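Local structure of tubulin-like protein CetZ1 (Haloferax volcanii, 4B46) at residues A76-A79 and E80-I83; A265-T268 and N269-S273; R354-E357 and L358-V361. The protein is a GTP-binding, tubulin-like cytoskeletal protein that controls archaeal cell shape and is essential for developing the rod-shaped cells needed for efficient swimming. All coordinates share one frame; numbering follows the deposited sequence.

Contact 1 (A76-A79 and E80-I83)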
ATOM      1  N   ALA A  76       3.629 -17.357  10.071  1.00 15.31           N
ATOM      2  CA  ALA A  76       4.836 -16.736  10.588  1.00 17.19           C
ATOM      3  C   ALA A  76       5.974 -17.761  10.728  1.00 19.18           C
ATOM      4  O   ALA A  76       7.126 -17.461  10.435  1.00 20.71           O
ATOM      5  CB  ALA A  76       4.557 -16.061  11.929  1.00 16.07           C
ATOM      6  N   GLU A  77       5.648 -18.962  11.183  1.00 17.80           N
ATOM      7  CA  GLU A  77       6.661 -20.003  11.345  1.00 21.54           C
ATOM      8  C   GLU A  77       7.291 -20.422  10.016  1.00 23.34           C
ATOM      9  O   GLU A  77       8.515 -20.589   9.928  1.00 19.93           O
ATOM     10  CB  GLU A  77       6.074 -21.222  12.078  1.00 20.25           C
ATOM     11  CG  GLU A  77       5.902 -21.000  13.574  1.00 23.89           C
ATOM     12  CD  GLU A  77       5.078 -22.098  14.240  1.00 39.46           C
ATOM     13  OE1 GLU A  77       4.654 -23.037  13.537  1.00 38.08           O
ATOM     14  OE2 GLU A  77       4.854 -22.016  15.465  1.00 44.76           O
ATOM     15  N   ILE A  78       6.476 -20.581   8.975  1.00 17.37           N
ATOM     16  CA  ILE A  78       7.041 -20.997   7.688  1.00 19.49           C
ATOM     17  C   ILE A  78       7.863 -19.888   7.054  1.00 20.10           C
ATOM     18  O   ILE A  78       8.886 -20.156   6.422  1.00 19.64           O
ATOM     19  CB  ILE A  78       5.991 -21.529   6.677  1.00 20.44           C
ATOM     20  CG1 ILE A  78       4.920 -20.481   6.390  1.00 25.64           C
ATOM     21  CG2 ILE A  78       5.376 -22.857   7.176  1.00 21.27           C
ATOM     22  CD1 ILE A  78       4.048 -20.815   5.185  1.00 27.19           C
ATOM     23  N   ALA A  79       7.430 -18.640   7.229  1.00 18.55           N
ATOM     24  CA  ALA A  79       8.210 -17.513   6.740  1.00 16.88           C
ATOM     25  C   ALA A  79       9.578 -17.463   7.417  1.00 17.92           C
ATOM     26  O   ALA A  79      10.592 -17.159   6.779  1.00 20.44           O
ATOM     27  CB  ALA A  79       7.446 -16.181   6.946  1.00 15.27           C
ATOM     28  N   GLU A  80       9.612 -17.750   8.712  1.00 17.03           N
ATOM     29  CA  GLU A  80      10.882 -17.752   9.426  1.00 26.20           C
ATOM     30  C   GLU A  80      11.782 -18.916   9.014  1.00 25.93           C
ATOM     31  O   GLU A  80      12.979 -18.738   8.848  1.00 19.37           O
ATOM     32  CB  GLU A  80      10.660 -17.744  10.941  1.00 29.18           C
ATOM     33  CG  GLU A  80       9.983 -16.461  11.407  1.00 35.96           C
ATOM     34  CD  GLU A  80      10.057 -16.248  12.901  1.00 45.69           C
ATOM     35  OE1 GLU A  80       9.983 -17.241  13.653  1.00 45.94           O
ATOM     36  OE2 GLU A  80      10.192 -15.079  13.322  1.00 47.89           O
ATOM     37  N   GLU A  81      11.196 -20.099   8.835  1.00 25.72           N
ATOM     38  CA  GLU A  81      11.959 -21.296   8.484  1.00 26.98           C
ATOM     39  C   GLU A  81      12.501 -21.175   7.073  1.00 26.92           C
ATOM     40  O   GLU A  81      13.635 -21.572   6.790  1.00 24.82           O
ATOM     41  CB  GLU A  81      11.067 -22.545   8.582  1.00 34.37           C
ATOM     42  CG  GLU A  81      10.640 -22.895   9.996  1.00 44.33           C
ATOM     43  CD  GLU A  81       9.424 -23.824  10.059  1.00 52.06           C
ATOM     44  OE1 GLU A  81       8.827 -24.149   9.001  1.00 44.32           O
ATOM     45  OE2 GLU A  81       9.064 -24.224  11.186  1.00 55.67           O
ATOM     46  N   ASP A  82      11.692 -20.611   6.183  1.00 24.51           N
ATOM     47  CA  ASP A  82      12.034 -20.603   4.765  1.00 27.54           C
ATOM     48  C   ASP A  82      12.455 -19.235   4.220  1.00 25.39           C
ATOM     49  O   ASP A  82      12.390 -19.005   3.014  1.00 25.48           O
ATOM     50  CB  ASP A  82      10.868 -21.173   3.942  1.00 25.30           C
ATOM     51  CG  ASP A  82      10.619 -22.661   4.220  1.00 28.52           C
ATOM     52  OD1 ASP A  82      11.561 -23.376   4.631  1.00 28.05           O
ATOM     53  OD2 ASP A  82       9.480 -23.118   4.010  1.00 31.19           O
ATOM     54  N   ILE A  83      12.905 -18.341   5.100  1.00 19.85           N
ATOM     55  CA  ILE A  83      13.251 -16.982   4.691  1.00 24.60           C
ATOM     56  C   ILE A  83      14.375 -16.971   3.647  1.00 27.56           C
ATOM     57  O   ILE A  83      14.450 -16.068   2.821  1.00 22.83           O
ATOM     58  CB  ILE A  83      13.621 -16.069   5.896  1.00 27.83           C
ATOM     59  CG1 ILE A  83      13.496 -14.602   5.499  1.00 25.92           C
ATOM     60  CG2 ILE A  83      15.019 -16.381   6.441  1.00 25.65           C
ATOM     61  CD1 ILE A  83      12.067 -14.201   5.143  1.00 22.36           C
TER
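Glu81 and Glu80 both hold CG beside the backbone N, with chi1 of -68° and -65°, and this turns each side chain back along the helix over the carbonyl one turn earlier. The CG of Glu81 rests on the Glu77 oxygen, at 3.1 Å from CG to O, and the CG of Glu80 rests likewise on the Ala76 oxygen. Beyond CG the Glu81 chain runs extended, crossing the Ile78 side chain at a slant, and its OE1 comes 4.1 Å from Ile78 CG2.

These two carbonyls and that of Ile78 accept the helical backbone bonds. Glu80 N donates to Ala76 O, Glu81 N to Glu77 O at 2.9 Å, and Asp82 N to Ile78 O, also at 2.9 Å. The ladder stops there: Asp82 leaves helical angles, and Ile83 N, although 3.1 Å from Ala79 O, is too poorly aimed to bond. Asp82 is the single residue between helix 72-81 and helix 83-90, at the N-cap position of the latter, though its side chain makes no capping bond.

Two acidic groups a turn apart, Glu77 OE1 and Glu81 OE2, lie 5.1 Å from each other. Arg62 forms salt bridges with both and so probably offsets their mutual repulsion, while Asp82 OD2 takes a hydrogen bond from Gly59 N.

Within the GTPase domain, helix 72-81 packs through Ala79 and Glu80 on Val118 of helix 111-126, and Ile83 reaches His122 of that helix. Ile78 is buried against Ser39, Ile58 and Val68 of the loops and against Arg62 of helix 60-63.

Contact 2 (A265-T268 and N269-S273)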
ATOM      1  N   ALA A 265      -6.959  30.894 -13.861  1.00 58.82           N
ATOM      2  CA  ALA A 265      -7.913  30.720 -12.771  1.00 55.18           C
ATOM      3  C   ALA A 265      -8.610  29.371 -12.870  1.00 51.95           C
ATOM      4  O   ALA A 265      -8.827  28.696 -11.861  1.00 46.19           O
ATOM      5  CB  ALA A 265      -8.938  31.841 -12.775  1.00 55.83           C
ATOM      6  N   HIS A 266      -8.964  28.991 -14.095  1.00 49.88           N
ATOM      7  CA  HIS A 266      -9.597  27.705 -14.345  1.00 49.56           C
ATOM      8  C   HIS A 266      -8.709  26.582 -13.833  1.00 43.60           C
ATOM      9  O   HIS A 266      -9.132  25.762 -13.023  1.00 46.78           O
ATOM     10  CB  HIS A 266      -9.882  27.528 -15.836  1.00 59.32           C
ATOM     11  CG  HIS A 266      -9.060  28.413 -16.723  1.00 74.21           C
ATOM     12  ND1 HIS A 266      -9.469  29.675 -17.101  1.00 82.00           N
ATOM     13  CD2 HIS A 266      -7.858  28.213 -17.316  1.00 78.49           C
ATOM     14  CE1 HIS A 266      -8.552  30.217 -17.885  1.00 82.90           C
ATOM     15  NE2 HIS A 266      -7.567  29.351 -18.034  1.00 83.33           N
ATOM     16  N   THR A 267      -7.467  26.567 -14.299  1.00 43.63           N
ATOM     17  CA  THR A 267      -6.492  25.581 -13.850  1.00 47.42           C
ATOM     18  C   THR A 267      -6.352  25.543 -12.325  1.00 39.26           C
ATOM     19  O   THR A 267      -6.404  24.470 -11.718  1.00 32.96           O
ATOM     20  CB  THR A 267      -5.119  25.822 -14.507  1.00 47.08           C
ATOM     21  OG1 THR A 267      -5.207  25.519 -15.902  1.00 51.83           O
ATOM     22  CG2 THR A 267      -4.063  24.942 -13.885  1.00 43.99           C
ATOM     23  N   THR A 268      -6.199  26.714 -11.711  1.00 35.18           N
ATOM     24  CA  THR A 268      -6.003  26.794 -10.268  1.00 37.73           C
ATOM     25  C   THR A 268      -7.206  26.235  -9.514  1.00 38.46           C
ATOM     26  O   THR A 268      -7.049  25.401  -8.616  1.00 36.96           O
ATOM     27  CB  THR A 268      -5.696  28.237  -9.805  1.00 36.13           C
ATOM     28  OG1 THR A 268      -4.521  28.701 -10.471  1.00 33.78           O
ATOM     29  CG2 THR A 268      -5.443  28.281  -8.306  1.00 31.97           C
ATOM     30  N   ASN A 269      -8.403  26.668  -9.901  1.00 35.89           N
ATOM     31  CA  ASN A 269      -9.632  26.208  -9.253  1.00 33.67           C
ATOM     32  C   ASN A 269      -9.911  24.709  -9.424  1.00 34.95           C
ATOM     33  O   ASN A 269     -10.415  24.055  -8.511  1.00 29.53           O
ATOM     34  CB  ASN A 269     -10.835  27.022  -9.737  1.00 32.00           C
ATOM     35  CG  ASN A 269     -10.726  28.488  -9.378  1.00 44.50           C
ATOM     36  OD1 ASN A 269     -10.024  28.857  -8.437  1.00 47.19           O
ATOM     37  ND2 ASN A 269     -11.422  29.336 -10.129  1.00 45.31           N
ATOM     38  N   ARG A 270      -9.596  24.171 -10.597  1.00 38.15           N
ATOM     39  CA  ARG A 270      -9.766  22.743 -10.842  1.00 38.45           C
ATOM     40  C   ARG A 270      -8.869  21.938  -9.903  1.00 34.58           C
ATOM     41  O   ARG A 270      -9.280  20.921  -9.340  1.00 31.06           O
ATOM     42  CB  ARG A 270      -9.428  22.417 -12.299  1.00 48.15           C
ATOM     43  CG  ARG A 270      -9.658  20.963 -12.686  1.00 59.82           C
ATOM     44  CD  ARG A 270      -8.717  20.518 -13.795  1.00 67.41           C
ATOM     45  NE  ARG A 270      -7.327  20.794 -13.441  1.00 72.47           N
ATOM     46  CZ  ARG A 270      -6.599  21.767 -13.979  1.00 73.77           C
ATOM     47  NH1 ARG A 270      -7.121  22.552 -14.912  1.00 76.15           N
ATOM     48  NH2 ARG A 270      -5.347  21.950 -13.587  1.00 74.06           N
ATOM     49  N   ILE A 271      -7.637  22.408  -9.739  1.00 26.90           N
ATOM     50  CA  ILE A 271      -6.682  21.763  -8.857  1.00 30.23           C
ATOM     51  C   ILE A 271      -7.128  21.817  -7.404  1.00 30.19           C
ATOM     52  O   ILE A 271      -7.105  20.805  -6.707  1.00 25.63           O
ATOM     53  CB  ILE A 271      -5.287  22.396  -8.979  1.00 26.75           C
ATOM     54  CG1 ILE A 271      -4.635  21.984 -10.298  1.00 32.41           C
ATOM     55  CG2 ILE A 271      -4.405  21.982  -7.805  1.00 22.81           C
ATOM     56  CD1 ILE A 271      -3.260  22.605 -10.522  1.00 33.37           C
ATOM     57  N   THR A 272      -7.528  22.996  -6.939  1.00 27.72           N
ATOM     58  CA  THR A 272      -7.918  23.116  -5.542  1.00 26.00           C
ATOM     59  C   THR A 272      -9.167  22.287  -5.255  1.00 26.09           C
ATOM     60  O   THR A 272      -9.324  21.755  -4.155  1.00 22.97           O
ATOM     61  CB  THR A 272      -8.123  24.579  -5.116  1.00 23.30           C
ATOM     62  OG1 THR A 272      -9.078  25.205  -5.979  1.00 29.47           O
ATOM     63  CG2 THR A 272      -6.819  25.327  -5.198  1.00 25.02           C
ATOM     64  N   SER A 273     -10.044  22.171  -6.252  1.00 30.62           N
ATOM     65  CA  SER A 273     -11.228  21.315  -6.147  1.00 28.28           C
ATOM     66  C   SER A 273     -10.885  19.834  -5.996  1.00 27.57           C
ATOM     67  O   SER A 273     -11.466  19.145  -5.159  1.00 24.73           O
ATOM     68  CB  SER A 273     -12.159  21.517  -7.348  1.00 31.85           C
ATOM     69  OG  SER A 273     -12.876  22.732  -7.223  1.00 46.80           O
TER
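Arg270 folds back to lie alongside Thr267, the two side chains pointing the same way. Its CG stands anti to the backbone N (chi1 -176°), and the bend comes further out, at chi3 (53°), which swings the guanidinium round over the preceding turn. There NH2 touches the Thr267 methyl, CG2, at 3.3 Å, and NH1 comes equally near Thr267 CA. The Thr267 carbonyl oxygen lies over one face of the guanidinium, 3.2 Å above its plane and offset toward the rim, a position too poorly angled for a hydrogen bond from NH2. Thr267 OG1 lies at the edge of the group, in its plane, 3.7 Å from NH1. Arg270 also packs on His305. With an alanine here the guanidinium is gone, and the Thr267 methyl and carbonyl would probably lose their cover on this side, as His305 would lose a neighbour.

These residues form the opening turns of helix 265-280 in the C-terminal domain of the tubulin-like fold. Regular i to i+4 bonds build the turns, among them Asn269 N to Ala265 O, with an N-H...O angle of 169°, and Arg270 N to His266 O.

Ile271, Asn269 and Thr272 likewise lie against carbonyls of the previous turn. Ile271 keeps CG1 beside its own backbone N, 3.4 Å from Thr267 O, and CD1 continues toward the Thr267 methyl, at 4.2 Å from CG2. Asn269 sets its amide near Ala265 O, but ND2 is badly aimed for a bond. Thr272 covers Thr268 O with both branches, CG2 at 3.4 Å and OG1 at 3.3 Å. The hydroxyl of Thr268 makes hydrogen bonds with Thr264 O and with ND2 of Asn307, while its side chain packs against Lys309 and Arg313 of helix 308-322.

Contact 3 (R354-E357 and L358-V361)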
ATOM      1  N   ARG A 354     -10.773   2.427  13.444  1.00 18.10           N
ATOM      2  CA  ARG A 354     -10.497   1.092  12.948  1.00 23.71           C
ATOM      3  C   ARG A 354      -9.260   0.482  13.623  1.00 26.93           C
ATOM      4  O   ARG A 354      -9.252  -0.699  13.962  1.00 19.93           O
ATOM      5  CB  ARG A 354     -10.320   1.132  11.435  1.00 23.44           C
ATOM      6  CG  ARG A 354      -9.846  -0.160  10.823  1.00 26.32           C
ATOM      7  CD  ARG A 354     -10.862  -1.291  11.018  1.00 26.35           C
ATOM      8  NE  ARG A 354     -10.944  -2.114   9.814  1.00 22.02           N
ATOM      9  CZ  ARG A 354     -11.314  -3.390   9.791  1.00 21.93           C
ATOM     10  NH1 ARG A 354     -11.626  -4.018  10.919  1.00 19.07           N
ATOM     11  NH2 ARG A 354     -11.357  -4.047   8.637  1.00 19.50           N
ATOM     12  N   ILE A 355      -8.225   1.295  13.823  1.00 16.75           N
ATOM     13  CA  ILE A 355      -7.020   0.831  14.502  1.00 14.99           C
ATOM     14  C   ILE A 355      -7.282   0.570  15.980  1.00 20.27           C
ATOM     15  O   ILE A 355      -6.833  -0.439  16.530  1.00 18.60           O
ATOM     16  CB  ILE A 355      -5.848   1.819  14.309  1.00 18.64           C
ATOM     17  CG1 ILE A 355      -5.533   1.966  12.819  1.00 19.45           C
ATOM     18  CG2 ILE A 355      -4.610   1.361  15.088  1.00 22.29           C
ATOM     19  CD1 ILE A 355      -5.429   0.621  12.098  1.00 19.88           C
ATOM     20  N   LYS A 356      -8.038   1.458  16.619  1.00 16.62           N
ATOM     21  CA  LYS A 356      -8.421   1.253  18.013  1.00 18.80           C
ATOM     22  C   LYS A 356      -9.257  -0.023  18.202  1.00 22.70           C
ATOM     23  O   LYS A 356      -9.142  -0.690  19.230  1.00 22.33           O
ATOM     24  CB  LYS A 356      -9.181   2.470  18.567  1.00 24.32           C
ATOM     25  CG  LYS A 356      -8.294   3.694  18.807  1.00 24.41           C
ATOM     26  CD  LYS A 356      -8.988   4.732  19.680  1.00 37.69           C
ATOM     27  CE  LYS A 356     -10.132   5.420  18.941  1.00 49.01           C
ATOM     28  NZ  LYS A 356     -10.833   6.438  19.785  1.00 48.05           N
ATOM     29  N   GLU A 357     -10.091  -0.353  17.219  1.00 18.83           N
ATOM     30  CA  GLU A 357     -10.852  -1.601  17.258  1.00 23.91           C
ATOM     31  C   GLU A 357      -9.926  -2.821  17.264  1.00 19.41           C
ATOM     32  O   GLU A 357     -10.078  -3.723  18.087  1.00 23.06           O
ATOM     33  CB  GLU A 357     -11.783  -1.730  16.055  1.00 20.55           C
ATOM     34  CG  GLU A 357     -12.485  -3.105  16.020  1.00 23.75           C
ATOM     35  CD  GLU A 357     -12.748  -3.611  14.620  1.00 22.71           C
ATOM     36  OE1 GLU A 357     -12.274  -2.973  13.660  1.00 20.07           O
ATOM     37  OE2 GLU A 357     -13.457  -4.640  14.475  1.00 29.93           O
ATOM     38  N   LEU A 358      -8.991  -2.842  16.320  1.00 20.74           N
ATOM     39  CA  LEU A 358      -8.062  -3.949  16.174  1.00 21.82           C
ATOM     40  C   LEU A 358      -7.217  -4.131  17.432  1.00 30.21           C
ATOM     41  O   LEU A 358      -7.042  -5.254  17.910  1.00 27.83           O
ATOM     42  CB  LEU A 358      -7.168  -3.747  14.952  1.00 16.62           C
ATOM     43  CG  LEU A 358      -7.876  -3.814  13.602  1.00 23.16           C
ATOM     44  CD1 LEU A 358      -6.858  -3.624  12.481  1.00 22.62           C
ATOM     45  CD2 LEU A 358      -8.614  -5.130  13.439  1.00 26.28           C
ATOM     46  N   GLN A 359      -6.706  -3.029  17.975  1.00 22.05           N
ATOM     47  CA  GLN A 359      -5.969  -3.091  19.233  1.00 27.52           C
ATOM     48  C   GLN A 359      -6.807  -3.735  20.343  1.00 32.96           C
ATOM     49  O   GLN A 359      -6.315  -4.588  21.086  1.00 30.24           O
ATOM     50  CB  GLN A 359      -5.461  -1.701  19.642  1.00 29.21           C
ATOM     51  CG  GLN A 359      -4.447  -1.130  18.653  1.00 34.72           C
ATOM     52  CD  GLN A 359      -4.049   0.315  18.937  1.00 38.92           C
ATOM     53  OE1 GLN A 359      -4.772   1.065  19.600  1.00 34.44           O
ATOM     54  NE2 GLN A 359      -2.893   0.712  18.421  1.00 33.48           N
ATOM     55  N   GLN A 360      -8.074  -3.340  20.442  1.00 29.06           N
ATOM     56  CA  GLN A 360      -8.974  -3.909  21.435  1.00 29.13           C
ATOM     57  C   GLN A 360      -9.209  -5.406  21.181  1.00 31.67           C
ATOM     58  O   GLN A 360      -9.204  -6.212  22.113  1.00 31.55           O
ATOM     59  CB  GLN A 360     -10.308  -3.162  21.446  1.00 30.50           C
ATOM     60  CG  GLN A 360     -11.224  -3.542  22.591  1.00 40.31           C
ATOM     61  CD  GLN A 360     -10.727  -3.022  23.920  1.00 47.68           C
ATOM     62  OE1 GLN A 360     -10.377  -1.850  24.042  1.00 47.27           O
ATOM     63  NE2 GLN A 360     -10.674  -3.894  24.919  1.00 50.70           N
ATOM     64  N   VAL A 361      -9.423  -5.762  19.918  1.00 23.77           N
ATOM     65  CA  VAL A 361      -9.577  -7.159  19.522  1.00 24.73           C
ATOM     66  C   VAL A 361      -8.363  -7.999  19.931  1.00 28.29           C
ATOM     67  O   VAL A 361      -8.511  -9.063  20.530  1.00 31.40           O
ATOM     68  CB  VAL A 361      -9.809  -7.285  18.001  1.00 21.37           C
ATOM     69  CG1 VAL A 361      -9.639  -8.734  17.549  1.00 24.44           C
ATOM     70  CG2 VAL A 361     -11.190  -6.772  17.635  1.00 23.92           C
TER
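Arg354 and Leu358 meet one turn apart on helix 353-366, the last helix modelled in the C-terminal domain of this tubulin-like fold. The backbone bonds run i to i+4: Leu358 N donates to Arg354 O at 3.2 Å, and Gln359 N to Ile355 O is nearly straight, with an N-H...O angle of 173°.

A charged pair adds to these bonds. The Arg354 chain leaves with CG anti to the backbone N and bends at chi2 (63°) and chi3, bringing NH1 to a salt bridge with Glu357 OE1 at 3.0 Å; the carboxylate oxygen lies in plane at the guanidinium edge and is approached on its syn side. The strongest polar partner of Arg354 lies elsewhere: NE makes a salt bridge with Asp168 OD2. Gripped by two carboxylates, the guanidinium is probably restrained from turning.

Van der Waals contacts make up the third group. Ile355 packs on Phe154 and Val361 on Ala151, both of helix 144-160, and Leu358 meets Leu137 of strand 131-137. The apolar pair Ile355 CD1 and Leu358 CD1 touches loosely at 4.5 Å, while Gln359 brings NE2 to 3.8 Å from Ile355 CG2. Leu358 crosses Arg354 obliquely, its CD2 methyl lying 4.1 Å from Arg354 NH1.

How the contacts relate
The three contacts are separate helical turns that follow one another along the chain, and none touches another. Contact 1 belongs to the GTPase domain; contacts 2 and 3 belong to the C-terminal domain. Two of them lie near the nucleotide without touching it: the side chains of Ile78 in contact 1 and Arg354 in contact 3 each lie about 8 Å from the bound GDP, Ile78 near Thr111 and Arg354 near Asn169 and Glu142, all GTP-binding residues. Their nearest atoms are about 17 Å apart. Contact 2 lies away from the annotated sites, its centre about 51 Å from that of contact 1, across the centre of the chain, and about 39 Å from that of contact 3.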